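Local structure of putative sulfatase yidJ (Bacteroides fragilis, 2QZU) at residues S206-Y211 with F222-S227; T411-L416 with A424-D429; D360-L365 with E377-F382; D144-R149 with T174-L179. The protein probably hydrolyses sulfate esters, as a metal-binding member of the sulfatase family with likely arylsulfatase activity. All blocks are in the same frame, centred on the assembly; numbering follows the deposited sequence.

Contact 1. Residues S206-Y211 with F222-S227; sequences SKAIEY and FALVVS
Y211 and A208 of helix 200-213 lie against L224, F222 and V226 of strand 222-228, a helix-on-sheet packing in the alpha/beta core of the alkaline phosphatase-like fold. The axes of the two short segments run antiparallel at 173° and approach to 9.8 Å. The Y211 and L224 side chains slide past each other in opposite directions, with L224 CD1 over one face of the phenol ring. This methyl lies 4.2 Å from the Y211 ring centroid and 28° off the ring normal, a CH-pi contact. F222 meets the same ring differently: its CD2 comes to Y211 CE2 at 3.9 Å, near the plane of the tyrosine ring and at its edge. With CG anti to the backbone N (chi1 -173°), Y211 leaves the helix on the strand side, and H168 adds a second aromatic neighbour. No hydrogen bond crosses between the segments, and all the touching residues are buried. I293 of helix 267-299 touches both A208 and V226, continuing the apolar layer. One helical turn before Y211, A208 presents its lone methyl to two branched side chains, with CB 4.0 Å from L224 CD2 and 3.8 Å from V226 CG2.

Contact 2. Residues T411-L416 with A424-D429; sequences TGYRGL and AVHATD
T411, H426 and Y413 lose the most surface between the paired strands 412-417 and 421-428. Y413 and H426 form a non-hydrogen-bonded antiparallel pair with side chains on the same face of the sheet, and their rings make an edge-to-face stack: centroids are 4.7 Å apart and the planes stand at 71°. The imidazole supplies the edge, its CD2 lying 3.5 Å above the Y413 ring plane and over the ring centre. H426 CG is anti to the backbone N (chi1 -179°), and its CB packs beside the phenol at 3.5 Å from Y413 CE1. One face of the imidazole also carries G412 O, 3.3 Å from H426 CD2. T411 works at the far end of the ladder, where OG1 accepts a nearly straight bond from D429 N (3.1 Å, 169°) and so ties T411, ahead of the paired G412, to the residue after T428. Between these points the backbone pairs G412 with A427 and R414 with V425 by two hydrogen bonds each; G412 N to A427 O measures 2.9 Å. The R414 side chain leads away instead, to a salt bridge with D474. The reciprocal bonds mark an antiparallel ladder, and the short link between consecutive strands makes it a beta hairpin, the two central strands of a four-stranded antiparallel sheet covered on the R414 and V425 face by helix 455-471.

Contact 3. Residues D360-L365 with E377-F382; sequences DLYPTL and ETVQTF
D360 and F382 meet where the chain, having left helix 361-368, folds back past the start of that helix. This end is the close one. D360 CG is anti to the carbonyl carbon (chi1 -61°), and F382 N donates to D360 OD1 at 2.9 Å, arriving 53° out of the carboxylate plane; the hydrogen bond is bent, its N-H...O angle 142°. The two side chains lie side by side, pointing the same way; the carboxylate and phenyl planes are nearly perpendicular, with OD1 at the edge of the ring, 3.5 Å from F382 CD1. P363 packs against the same turn of the loop, its CG 3.3 Å from F382 O and its CD 3.2 Å from T381 OG1. That hydroxyl is itself hydrogen-bonded to A359 O. T364 OG1 donates to D360 O at 2.7 Å, so this carbonyl receives both the hydroxyl and the helical N-H of T364; the same OG1 is hydrogen-bonded to L384 N.

Toward V379 the contact turns apolar, without hydrogen bonds, and nearer solvent. V379, partly exposed, sets CG2 over one face of the Y362 ring, 3.9 Å from its centroid and offset toward the rim, while its CG1 only brushes P363 CD at 4.1 Å. The Y362 hydroxyl looks beyond the loop to R114 O. The F382 ring, also partly exposed, leads away from the helix toward K394.

Both oxygens of the buried D360 carboxylate have N-H partners: OD1 takes F382 N, OD2 takes Q399 NE2 and A357 N. Three such donors are consistent with an ionised aspartate fixing the loop to the helix start.

Contact 4. Residues D144-R149 with T174-L179; sequences DTYNNR and TYDYHL
Y146 and N147 join Y175, T174 and D176 in a buried loop-to-loop contact, between the connection that precedes strand 168-172 and the one that follows it. An offset edge-to-face stack carries the apolar half: the Y146 edge points at one face of Y175, with planes at 72° and centroids 5.0 Å apart. The CD1-CE1 edge of Y146 does the touching, CE1 standing 3.4 Å from Y175 CD1, over the face and offset toward the rim. Two hydrogen bonds carry the polar half. D176 N donates to Y146 OH at 2.9 Å, lying near the plane of the phenol ring. N147 CG lies between the backbone N and the carbonyl carbon (chi1 54°), and ND2 reaches T174 O at 2.8 Å (158°), the acceptor in the amide plane and the donor above the carbonyl plane. T145 OG1 donates to N147 OD1 at 2.9 Å. The second subunit abuts this region: its K24 NZ bonds Y146 O, and its G370 O receives Y177 OH. With ND2 bonded to T174 O and OD1 to T145 OG1, flipping the N147 amide would cost both bonds, so its orientation is set; the phenol oxygen ties its ring to the D176 backbone.

Contacts 1 and 4 adjoin residues that, by analogy with other sulfatases, probably line the active site. S227 OG, at the end of contact 1, bonds R80 NH1 and K132 O; S76 to R80 match the S-x-P-x-R core of the sulfatase signature, S76 being predicted to become 3-oxoalanine but not so modified here. In contact 4, T174 touches K132 and D176 bonds N229; the two contacts' nearest atoms are about 9 Å apart. Contact 3 reaches helix 76-85 from its far end, through backbone bonds of Q380 and T381 to G86. Its nearest atoms are about 8 Å from contacts 1 and 2; contact 2, centred 39 Å from contact 1 across the chain's centre, is farthest from it.

Contact 1. Residues S206-Y211 with F222-S227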
loop_
_atom_site.group_PDB
_atom_site.type_symbol
_atom_site.label_atom_id
_atom_site.label_comp_id
_atom_site.label_asym_id
_atom_site.label_seq_id
_atom_site.Cartn_x
_atom_site.Cartn_y
_atom_site.Cartn_z
ATOM N N SER A 206 23.062 -11.206 4.342
ATOM C CA SER A 206 23.802 -12.237 3.621
ATOM C C SER A 206 25.006 -11.645 2.898
ATOM O O SER A 206 26.080 -12.244 2.885
ATOM C CB SER A 206 22.902 -12.952 2.613
ATOM O OG SER A 206 21.953 -13.754 3.285
ATOM N N LYS A 207 24.834 -10.467 2.302
ATOM C CA LYS A 207 25.940 -9.826 1.596
ATOM C C LYS A 207 26.971 -9.296 2.594
ATOM O O LYS A 207 28.167 -9.266 2.303
ATOM C CB LYS A 207 25.433 -8.681 0.713
ATOM C CG LYS A 207 24.432 -9.106 -0.360
ATOM C CD LYS A 207 24.970 -10.210 -1.271
ATOM C CE LYS A 207 26.132 -9.731 -2.132
ATOM N NZ LYS A 207 26.600 -10.790 -3.076
ATOM N N ALA A 208 26.508 -8.873 3.768
ATOM C CA ALA A 208 27.417 -8.370 4.797
ATOM C C ALA A 208 28.279 -9.524 5.305
ATOM O O ALA A 208 29.458 -9.347 5.597
ATOM C CB ALA A 208 26.629 -7.759 5.952
ATOM N N ILE A 209 27.677 -10.708 5.402
ATOM C CA ILE A 209 28.390 -11.896 5.861
ATOM C C ILE A 209 29.480 -12.266 4.855
ATOM O O ILE A 209 30.606 -12.577 5.237
ATOM C CB ILE A 209 27.402 -13.072 6.072
ATOM C CG1 ILE A 209 26.523 -12.769 7.292
ATOM C CG2 ILE A 209 28.157 -14.383 6.258
ATOM C CD1 ILE A 209 25.424 -13.782 7.541
ATOM N N GLU A 210 29.156 -12.220 3.567
ATOM C CA GLU A 210 30.160 -12.531 2.560
ATOM C C GLU A 210 31.315 -11.539 2.663
ATOM O O GLU A 210 32.484 -11.927 2.585
ATOM C CB GLU A 210 29.551 -12.485 1.158
ATOM C CG GLU A 210 28.400 -13.458 0.985
ATOM C CD GLU A 210 27.893 -13.520 -0.438
ATOM O OE1 GLU A 210 27.822 -12.461 -1.093
ATOM O OE2 GLU A 210 27.554 -14.631 -0.896
ATOM N N TYR A 211 30.992 -10.262 2.847
ATOM C CA TYR A 211 32.028 -9.239 2.964
ATOM C C TYR A 211 32.915 -9.530 4.174
ATOM O O TYR A 211 34.143 -9.506 4.083
ATOM C CB TYR A 211 31.402 -7.853 3.130
ATOM C CG TYR A 211 32.422 -6.736 3.086
ATOM C CD1 TYR A 211 32.946 -6.296 1.874
ATOM C CD2 TYR A 211 32.873 -6.132 4.257
ATOM C CE1 TYR A 211 33.894 -5.278 1.825
ATOM C CE2 TYR A 211 33.823 -5.111 4.221
ATOM C CZ TYR A 211 34.326 -4.691 3.001
ATOM O OH TYR A 211 35.259 -3.680 2.950
ATOM N N PHE A 222 39.009 -2.840 8.080
ATOM C CA PHE A 222 37.864 -2.627 7.206
ATOM C C PHE A 222 36.757 -1.868 7.923
ATOM O O PHE A 222 36.685 -1.850 9.156
ATOM C CB PHE A 222 37.303 -3.959 6.680
ATOM C CG PHE A 222 36.601 -4.792 7.724
ATOM C CD1 PHE A 222 37.317 -5.666 8.537
ATOM C CD2 PHE A 222 35.218 -4.715 7.878
ATOM C CE1 PHE A 222 36.666 -6.459 9.488
ATOM C CE2 PHE A 222 34.557 -5.503 8.826
ATOM C CZ PHE A 222 35.283 -6.377 9.632
ATOM N N ALA A 223 35.912 -1.220 7.129
ATOM C CA ALA A 223 34.763 -0.484 7.632
ATOM C C ALA A 223 33.606 -0.905 6.739
ATOM O O ALA A 223 33.708 -0.846 5.513
ATOM C CB ALA A 223 34.990 1.028 7.525
ATOM N N LEU A 224 32.517 -1.350 7.352
ATOM C CA LEU A 224 31.348 -1.771 6.596
ATOM C C LEU A 224 30.096 -1.136 7.172
ATOM O O LEU A 224 29.892 -1.132 8.388
ATOM C CB LEU A 224 31.199 -3.301 6.632
ATOM C CG LEU A 224 29.907 -3.890 6.041
ATOM C CD1 LEU A 224 29.941 -3.777 4.525
ATOM C CD2 LEU A 224 29.757 -5.355 6.454
ATOM N N VAL A 225 29.270 -0.579 6.299
ATOM C CA VAL A 225 28.009 0.004 6.725
ATOM C C VAL A 225 26.910 -0.898 6.179
ATOM O O VAL A 225 26.953 -1.303 5.017
ATOM C CB VAL A 225 27.783 1.427 6.151
ATOM C CG1 VAL A 225 26.376 1.900 6.496
ATOM C CG2 VAL A 225 28.818 2.394 6.701
ATOM N N VAL A 226 25.947 -1.239 7.026
ATOM C CA VAL A 226 24.811 -2.048 6.609
ATOM C C VAL A 226 23.613 -1.175 6.983
ATOM O O VAL A 226 23.299 -1.009 8.158
ATOM C CB VAL A 226 24.751 -3.398 7.359
ATOM C CG1 VAL A 226 23.572 -4.215 6.859
ATOM C CG2 VAL A 226 26.046 -4.169 7.144
ATOM N N SER A 227 22.974 -0.604 5.966
ATOM C CA SER A 227 21.842 0.299 6.141
ATOM C C SER A 227 20.530 -0.372 5.730
ATOM O O SER A 227 20.171 -0.387 4.551
ATOM C CB SER A 227 22.087 1.559 5.302
ATOM O OG SER A 227 21.025 2.486 5.413
#

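Contact 2. Residues T411-L416 with A424-D429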
loop_
_atom_site.group_PDB
_atom_site.type_symbol
_atom_site.label_atom_id
_atom_site.label_comp_id
_atom_site.label_asym_id
_atom_site.label_seq_id
_atom_site.Cartn_x
_atom_site.Cartn_y
_atom_site.Cartn_z
ATOM N N THR A 411 12.568 30.051 7.091
ATOM C CA THR A 411 11.384 29.445 7.693
ATOM C C THR A 411 11.755 28.082 8.251
ATOM O O THR A 411 12.469 27.320 7.607
ATOM C CB THR A 411 10.250 29.277 6.658
ATOM O OG1 THR A 411 9.800 30.570 6.236
ATOM C CG2 THR A 411 9.071 28.513 7.261
ATOM N N GLY A 412 11.275 27.784 9.454
ATOM C CA GLY A 412 11.579 26.500 10.052
ATOM C C GLY A 412 11.685 26.544 11.564
ATOM O O GLY A 412 11.275 27.510 12.205
ATOM N N TYR A 413 12.241 25.476 12.126
ATOM C CA TYR A 413 12.420 25.346 13.566
ATOM C C TYR A 413 13.882 25.216 13.945
ATOM O O TYR A 413 14.683 24.669 13.190
ATOM C CB TYR A 413 11.760 24.066 14.085
ATOM C CG TYR A 413 10.260 24.047 14.188
ATOM C CD1 TYR A 413 9.606 24.638 15.271
ATOM C CD2 TYR A 413 9.493 23.374 13.238
ATOM C CE1 TYR A 413 8.219 24.549 15.406
ATOM C CE2 TYR A 413 8.112 23.283 13.362
ATOM C CZ TYR A 413 7.482 23.871 14.448
ATOM O OH TYR A 413 6.111 23.780 14.569
ATOM N N ARG A 414 14.210 25.701 15.135
ATOM C CA ARG A 414 15.541 25.525 15.706
ATOM C C ARG A 414 15.243 25.292 17.179
ATOM O O ARG A 414 14.364 25.940 17.751
ATOM C CB ARG A 414 16.434 26.756 15.527
ATOM C CG ARG A 414 16.846 27.008 14.091
ATOM C CD ARG A 414 17.702 25.883 13.501
ATOM N NE ARG A 414 18.226 26.286 12.199
ATOM C CZ ARG A 414 17.492 26.405 11.096
ATOM N NH1 ARG A 414 16.193 26.135 11.124
ATOM N NH2 ARG A 414 18.048 26.841 9.973
ATOM N N GLY A 415 15.944 24.349 17.790
ATOM C CA GLY A 415 15.680 24.086 19.190
ATOM C C GLY A 415 16.836 23.447 19.919
ATOM O O GLY A 415 17.914 23.250 19.361
ATOM N N LEU A 416 16.594 23.126 21.183
ATOM C CA LEU A 416 17.588 22.496 22.033
ATOM C C LEU A 416 16.916 21.431 22.890
ATOM O O LEU A 416 15.755 21.573 23.271
ATOM C CB LEU A 416 18.235 23.538 22.949
ATOM C CG LEU A 416 19.030 24.690 22.335
ATOM C CD1 LEU A 416 19.372 25.697 23.431
ATOM C CD2 LEU A 416 20.291 24.161 21.673
ATOM N N ALA A 424 11.992 24.769 21.560
ATOM C CA ALA A 424 12.049 25.024 20.131
ATOM C C ALA A 424 11.336 26.316 19.775
ATOM O O ALA A 424 10.360 26.700 20.422
ATOM C CB ALA A 424 11.430 23.868 19.369
ATOM N N VAL A 425 11.846 26.994 18.755
ATOM C CA VAL A 425 11.228 28.220 18.279
ATOM C C VAL A 425 10.985 28.046 16.791
ATOM O O VAL A 425 11.749 27.363 16.099
ATOM C CB VAL A 425 12.122 29.474 18.500
ATOM C CG1 VAL A 425 12.409 29.655 19.984
ATOM C CG2 VAL A 425 13.415 29.362 17.705
ATOM N N HIS A 426 9.904 28.632 16.302
ATOM C CA HIS A 426 9.598 28.547 14.888
ATOM C C HIS A 426 9.666 29.938 14.293
ATOM O O HIS A 426 9.343 30.924 14.954
ATOM C CB HIS A 426 8.206 27.954 14.655
ATOM C CG HIS A 426 7.850 27.824 13.208
ATOM N ND1 HIS A 426 7.260 28.842 12.488
ATOM C CD2 HIS A 426 8.052 26.813 12.329
ATOM C CE1 HIS A 426 7.115 28.465 11.231
ATOM N NE2 HIS A 426 7.587 27.237 11.108
ATOM N N ALA A 427 10.107 30.014 13.044
ATOM C CA ALA A 427 10.202 31.292 12.362
ATOM C C ALA A 427 9.621 31.157 10.968
ATOM O O ALA A 427 9.692 30.096 10.347
ATOM C CB ALA A 427 11.659 31.741 12.269
ATOM N N THR A 428 9.028 32.243 10.494
ATOM C CA THR A 428 8.460 32.292 9.157
ATOM C C THR A 428 9.068 33.546 8.545
ATOM O O THR A 428 8.884 34.648 9.064
ATOM C CB THR A 428 6.921 32.415 9.191
ATOM O OG1 THR A 428 6.359 31.249 9.808
ATOM C CG2 THR A 428 6.365 32.546 7.777
ATOM N N ASP A 429 9.819 33.364 7.463
ATOM C CA ASP A 429 10.487 34.472 6.784
ATOM C C ASP A 429 11.335 35.339 7.717
ATOM O O ASP A 429 11.337 36.569 7.613
ATOM C CB ASP A 429 9.468 35.341 6.044
ATOM C CG ASP A 429 8.836 34.623 4.870
ATOM O OD1 ASP A 429 9.587 34.100 4.021
ATOM O OD2 ASP A 429 7.589 34.582 4.792
#

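Contact 3. Residues D360-L365 with E377-F382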
loop_
_atom_site.group_PDB
_atom_site.type_symbol
_atom_site.label_atom_id
_atom_site.label_comp_id
_atom_site.label_asym_id
_atom_site.label_seq_id
_atom_site.Cartn_x
_atom_site.Cartn_y
_atom_site.Cartn_z
ATOM N N ASP A 360 27.001 12.811 15.836
ATOM C CA ASP A 360 28.260 12.893 16.571
ATOM C C ASP A 360 29.170 11.709 16.272
ATOM O O ASP A 360 30.340 11.711 16.659
ATOM C CB ASP A 360 28.006 12.942 18.081
ATOM C CG ASP A 360 27.195 14.150 18.495
ATOM O OD1 ASP A 360 27.346 15.218 17.856
ATOM O OD2 ASP A 360 26.420 14.035 19.471
ATOM N N LEU A 361 28.642 10.704 15.580
ATOM C CA LEU A 361 29.433 9.514 15.291
ATOM C C LEU A 361 30.675 9.722 14.420
ATOM O O LEU A 361 31.645 8.978 14.554
ATOM C CB LEU A 361 28.532 8.417 14.702
ATOM C CG LEU A 361 27.544 7.847 15.732
ATOM C CD1 LEU A 361 26.578 6.887 15.056
ATOM C CD2 LEU A 361 28.308 7.133 16.844
ATOM N N TYR A 362 30.660 10.732 13.552
ATOM C CA TYR A 362 31.812 11.020 12.690
ATOM C C TYR A 362 33.051 11.312 13.562
ATOM O O TYR A 362 34.004 10.529 13.569
ATOM C CB TYR A 362 31.479 12.209 11.769
ATOM C CG TYR A 362 32.497 12.586 10.702
ATOM C CD1 TYR A 362 33.864 12.661 10.987
ATOM C CD2 TYR A 362 32.071 12.991 9.435
ATOM C CE1 TYR A 362 34.774 13.135 10.036
ATOM C CE2 TYR A 362 32.964 13.467 8.488
ATOM C CZ TYR A 362 34.313 13.539 8.788
ATOM O OH TYR A 362 35.190 14.015 7.842
ATOM N N PRO A 363 33.048 12.423 14.328
ATOM C CA PRO A 363 34.242 12.670 15.147
ATOM C C PRO A 363 34.454 11.646 16.266
ATOM O O PRO A 363 35.589 11.273 16.567
ATOM C CB PRO A 363 34.006 14.079 15.686
ATOM C CG PRO A 363 32.521 14.128 15.833
ATOM C CD PRO A 363 32.036 13.474 14.548
ATOM N N THR A 364 33.363 11.191 16.873
ATOM C CA THR A 364 33.447 10.222 17.962
ATOM C C THR A 364 34.120 8.915 17.544
ATOM O O THR A 364 35.071 8.471 18.188
ATOM C CB THR A 364 32.045 9.925 18.543
ATOM O OG1 THR A 364 31.462 11.147 19.017
ATOM C CG2 THR A 364 32.135 8.935 19.706
ATOM N N LEU A 365 33.642 8.301 16.463
ATOM C CA LEU A 365 34.227 7.042 16.005
ATOM C C LEU A 365 35.663 7.221 15.517
ATOM O O LEU A 365 36.543 6.437 15.860
ATOM C CB LEU A 365 33.369 6.428 14.893
ATOM C CG LEU A 365 32.001 5.881 15.330
ATOM C CD1 LEU A 365 31.159 5.544 14.105
ATOM C CD2 LEU A 365 32.200 4.644 16.201
ATOM N N GLU A 377 38.537 20.286 9.885
ATOM C CA GLU A 377 38.213 21.464 10.679
ATOM C C GLU A 377 36.758 21.843 10.412
ATOM O O GLU A 377 36.148 22.591 11.172
ATOM C CB GLU A 377 39.139 22.623 10.289
ATOM C CG GLU A 377 38.840 23.941 10.988
ATOM C CD GLU A 377 38.975 23.849 12.495
ATOM O OE1 GLU A 377 40.079 23.518 12.977
ATOM O OE2 GLU A 377 37.976 24.111 13.199
ATOM N N THR A 378 36.206 21.306 9.330
ATOM C CA THR A 378 34.830 21.593 8.946
ATOM C C THR A 378 33.792 20.845 9.788
ATOM O O THR A 378 32.616 21.204 9.786
ATOM C CB THR A 378 34.598 21.273 7.447
ATOM O OG1 THR A 378 33.291 21.718 7.060
ATOM C CG2 THR A 378 34.710 19.774 7.187
ATOM N N VAL A 379 34.220 19.810 10.506
ATOM C CA VAL A 379 33.300 19.037 11.342
ATOM C C VAL A 379 32.814 19.868 12.537
ATOM O O VAL A 379 33.610 20.466 13.266
ATOM C CB VAL A 379 33.966 17.722 11.820
ATOM C CG1 VAL A 379 33.109 17.035 12.878
ATOM C CG2 VAL A 379 34.156 16.792 10.626
ATOM N N GLN A 380 31.496 19.896 12.724
ATOM C CA GLN A 380 30.866 20.681 13.790
ATOM C C GLN A 380 30.284 19.889 14.957
ATOM O O GLN A 380 30.082 20.442 16.039
ATOM C CB GLN A 380 29.733 21.529 13.205
ATOM C CG GLN A 380 30.130 22.450 12.069
ATOM C CD GLN A 380 28.928 23.173 11.488
ATOM O OE1 GLN A 380 28.039 22.553 10.898
ATOM N NE2 GLN A 380 28.889 24.491 11.662
ATOM N N THR A 381 29.997 18.610 14.743
ATOM C CA THR A 381 29.393 17.793 15.792
ATOM C C THR A 381 30.325 17.436 16.959
ATOM O O THR A 381 31.541 17.635 16.886
ATOM C CB THR A 381 28.766 16.523 15.185
ATOM O OG1 THR A 381 29.775 15.752 14.522
ATOM C CG2 THR A 381 27.694 16.908 14.165
ATOM N N PHE A 382 29.743 16.916 18.039
ATOM C CA PHE A 382 30.501 16.571 19.244
ATOM C C PHE A 382 31.384 15.326 19.170
ATOM O O PHE A 382 30.946 14.270 18.718
ATOM C CB PHE A 382 29.559 16.396 20.443
ATOM C CG PHE A 382 28.752 17.619 20.785
ATOM C CD1 PHE A 382 27.490 17.816 20.225
ATOM C CD2 PHE A 382 29.241 18.558 21.689
ATOM C CE1 PHE A 382 26.726 18.932 20.562
ATOM C CE2 PHE A 382 28.485 19.678 22.032
ATOM C CZ PHE A 382 27.223 19.864 21.471
#

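Contact 4. Residues D144-R149 with T174-L179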
loop_
_atom_site.group_PDB
_atom_site.type_symbol
_atom_site.label_atom_id
_atom_site.label_comp_id
_atom_site.label_asym_id
_atom_site.label_seq_id
_atom_site.Cartn_x
_atom_site.Cartn_y
_atom_site.Cartn_z
ATOM N N ASP A 144 14.131 3.618 -13.526
ATOM C CA ASP A 144 12.847 2.926 -13.527
ATOM C C ASP A 144 12.384 2.114 -12.312
ATOM O O ASP A 144 12.235 0.893 -12.398
ATOM C CB ASP A 144 12.773 2.051 -14.789
ATOM C CG ASP A 144 11.380 1.513 -15.052
ATOM O OD1 ASP A 144 10.405 2.266 -14.853
ATOM O OD2 ASP A 144 11.263 0.341 -15.473
ATOM N N THR A 145 12.154 2.786 -11.184
ATOM C CA THR A 145 11.626 2.114 -9.993
ATOM C C THR A 145 10.289 2.782 -9.675
ATOM O O THR A 145 10.056 3.924 -10.074
ATOM C CB THR A 145 12.574 2.202 -8.769
ATOM O OG1 THR A 145 12.940 3.562 -8.531
ATOM C CG2 THR A 145 13.819 1.355 -9.006
ATOM N N TYR A 146 9.416 2.075 -8.963
ATOM C CA TYR A 146 8.080 2.592 -8.663
ATOM C C TYR A 146 8.002 3.979 -8.030
ATOM O O TYR A 146 7.094 4.752 -8.347
ATOM C CB TYR A 146 7.305 1.600 -7.783
ATOM C CG TYR A 146 7.620 1.725 -6.315
ATOM C CD1 TYR A 146 8.747 1.112 -5.774
ATOM C CD2 TYR A 146 6.838 2.529 -5.483
ATOM C CE1 TYR A 146 9.094 1.303 -4.445
ATOM C CE2 TYR A 146 7.177 2.730 -4.159
ATOM C CZ TYR A 146 8.314 2.114 -3.647
ATOM O OH TYR A 146 8.708 2.344 -2.356
ATOM N N ASN A 147 8.937 4.298 -7.136
ATOM C CA ASN A 147 8.917 5.593 -6.465
ATOM C C ASN A 147 9.469 6.751 -7.290
ATOM O O ASN A 147 9.735 7.830 -6.762
ATOM C CB ASN A 147 9.631 5.505 -5.108
ATOM C CG ASN A 147 11.046 4.943 -5.202
ATOM O OD1 ASN A 147 11.432 4.330 -6.199
ATOM N ND2 ASN A 147 11.821 5.136 -4.139
ATOM N N ASN A 148 9.629 6.520 -8.588
ATOM C CA ASN A 148 10.115 7.553 -9.495
ATOM C C ASN A 148 9.058 7.857 -10.547
ATOM O O ASN A 148 9.285 8.645 -11.467
ATOM C CB ASN A 148 11.417 7.119 -10.163
ATOM C CG ASN A 148 12.621 7.330 -9.271
ATOM O OD1 ASN A 148 12.490 7.759 -8.119
ATOM N ND2 ASN A 148 13.801 7.037 -9.796
ATOM N N ARG A 149 7.901 7.217 -10.405
ATOM C CA ARG A 149 6.779 7.431 -11.312
ATOM C C ARG A 149 5.899 8.511 -10.691
ATOM O O ARG A 149 5.704 8.540 -9.475
ATOM C CB ARG A 149 5.955 6.149 -11.475
ATOM C CG ARG A 149 6.676 4.985 -12.140
ATOM C CD ARG A 149 7.101 5.318 -13.566
ATOM N NE ARG A 149 7.735 4.179 -14.228
ATOM C CZ ARG A 149 7.086 3.271 -14.952
ATOM N NH1 ARG A 149 5.773 3.364 -15.120
ATOM N NH2 ARG A 149 7.750 2.266 -15.511
ATOM N N THR A 174 16.592 5.166 -2.380
ATOM C CA THR A 174 15.528 4.843 -1.438
ATOM C C THR A 174 14.508 4.022 -2.218
ATOM O O THR A 174 14.339 4.212 -3.423
ATOM C CB THR A 174 14.894 6.096 -0.770
ATOM O OG1 THR A 174 14.130 5.676 0.373
ATOM C CG2 THR A 174 13.999 6.853 -1.735
ATOM N N TYR A 175 13.859 3.085 -1.533
ATOM C CA TYR A 175 12.897 2.168 -2.152
ATOM C C TYR A 175 12.305 1.411 -0.969
ATOM O O TYR A 175 13.055 0.841 -0.168
ATOM C CB TYR A 175 13.658 1.213 -3.071
ATOM C CG TYR A 175 12.833 0.143 -3.743
ATOM C CD1 TYR A 175 12.292 0.341 -5.016
ATOM C CD2 TYR A 175 12.646 -1.094 -3.132
ATOM C CE1 TYR A 175 11.592 -0.682 -5.663
ATOM C CE2 TYR A 175 11.951 -2.110 -3.764
ATOM C CZ TYR A 175 11.432 -1.904 -5.025
ATOM O OH TYR A 175 10.783 -2.940 -5.655
ATOM N N ASP A 176 10.977 1.358 -0.882
ATOM C CA ASP A 176 10.344 0.753 0.282
ATOM C C ASP A 176 9.526 -0.524 0.172
ATOM O O ASP A 176 8.830 -0.883 1.122
ATOM C CB ASP A 176 9.509 1.824 0.994
ATOM C CG ASP A 176 10.278 3.122 1.191
ATOM O OD1 ASP A 176 11.501 3.053 1.422
ATOM O OD2 ASP A 176 9.670 4.211 1.121
ATOM N N TYR A 177 9.595 -1.209 -0.967
ATOM C CA TYR A 177 8.875 -2.471 -1.108
ATOM C C TYR A 177 9.892 -3.526 -0.657
ATOM O O TYR A 177 10.597 -4.122 -1.471
ATOM C CB TYR A 177 8.464 -2.701 -2.565
ATOM C CG TYR A 177 7.615 -3.935 -2.743
ATOM C CD1 TYR A 177 6.285 -3.956 -2.317
ATOM C CD2 TYR A 177 8.158 -5.102 -3.275
ATOM C CE1 TYR A 177 5.518 -5.115 -2.412
ATOM C CE2 TYR A 177 7.403 -6.266 -3.377
ATOM C CZ TYR A 177 6.086 -6.267 -2.940
ATOM O OH TYR A 177 5.350 -7.426 -3.019
ATOM N N HIS A 178 9.959 -3.732 0.658
ATOM C CA HIS A 178 10.916 -4.649 1.286
ATOM C C HIS A 178 10.961 -6.093 0.800
ATOM O O HIS A 178 12.005 -6.745 0.900
ATOM C CB HIS A 178 10.691 -4.663 2.797
ATOM C CG HIS A 178 10.646 -3.302 3.412
ATOM N ND1 HIS A 178 9.724 -2.953 4.378
ATOM C CD2 HIS A 178 11.417 -2.206 3.216
ATOM C CE1 HIS A 178 9.928 -1.702 4.746
ATOM N NE2 HIS A 178 10.950 -1.225 4.058
ATOM N N LEU A 179 9.840 -6.592 0.288
ATOM C CA LEU A 179 9.757 -7.975 -0.181
ATOM C C LEU A 179 10.454 -8.233 -1.517
ATOM O O LEU A 179 10.702 -9.383 -1.878
ATOM C CB LEU A 179 8.291 -8.408 -0.271
ATOM C CG LEU A 179 7.488 -8.299 1.030
ATOM C CD1 LEU A 179 6.031 -8.652 0.773
ATOM C CD2 LEU A 179 8.088 -9.212 2.081
HETATM O O HOH W 1 8.382 4.625 -1.461
#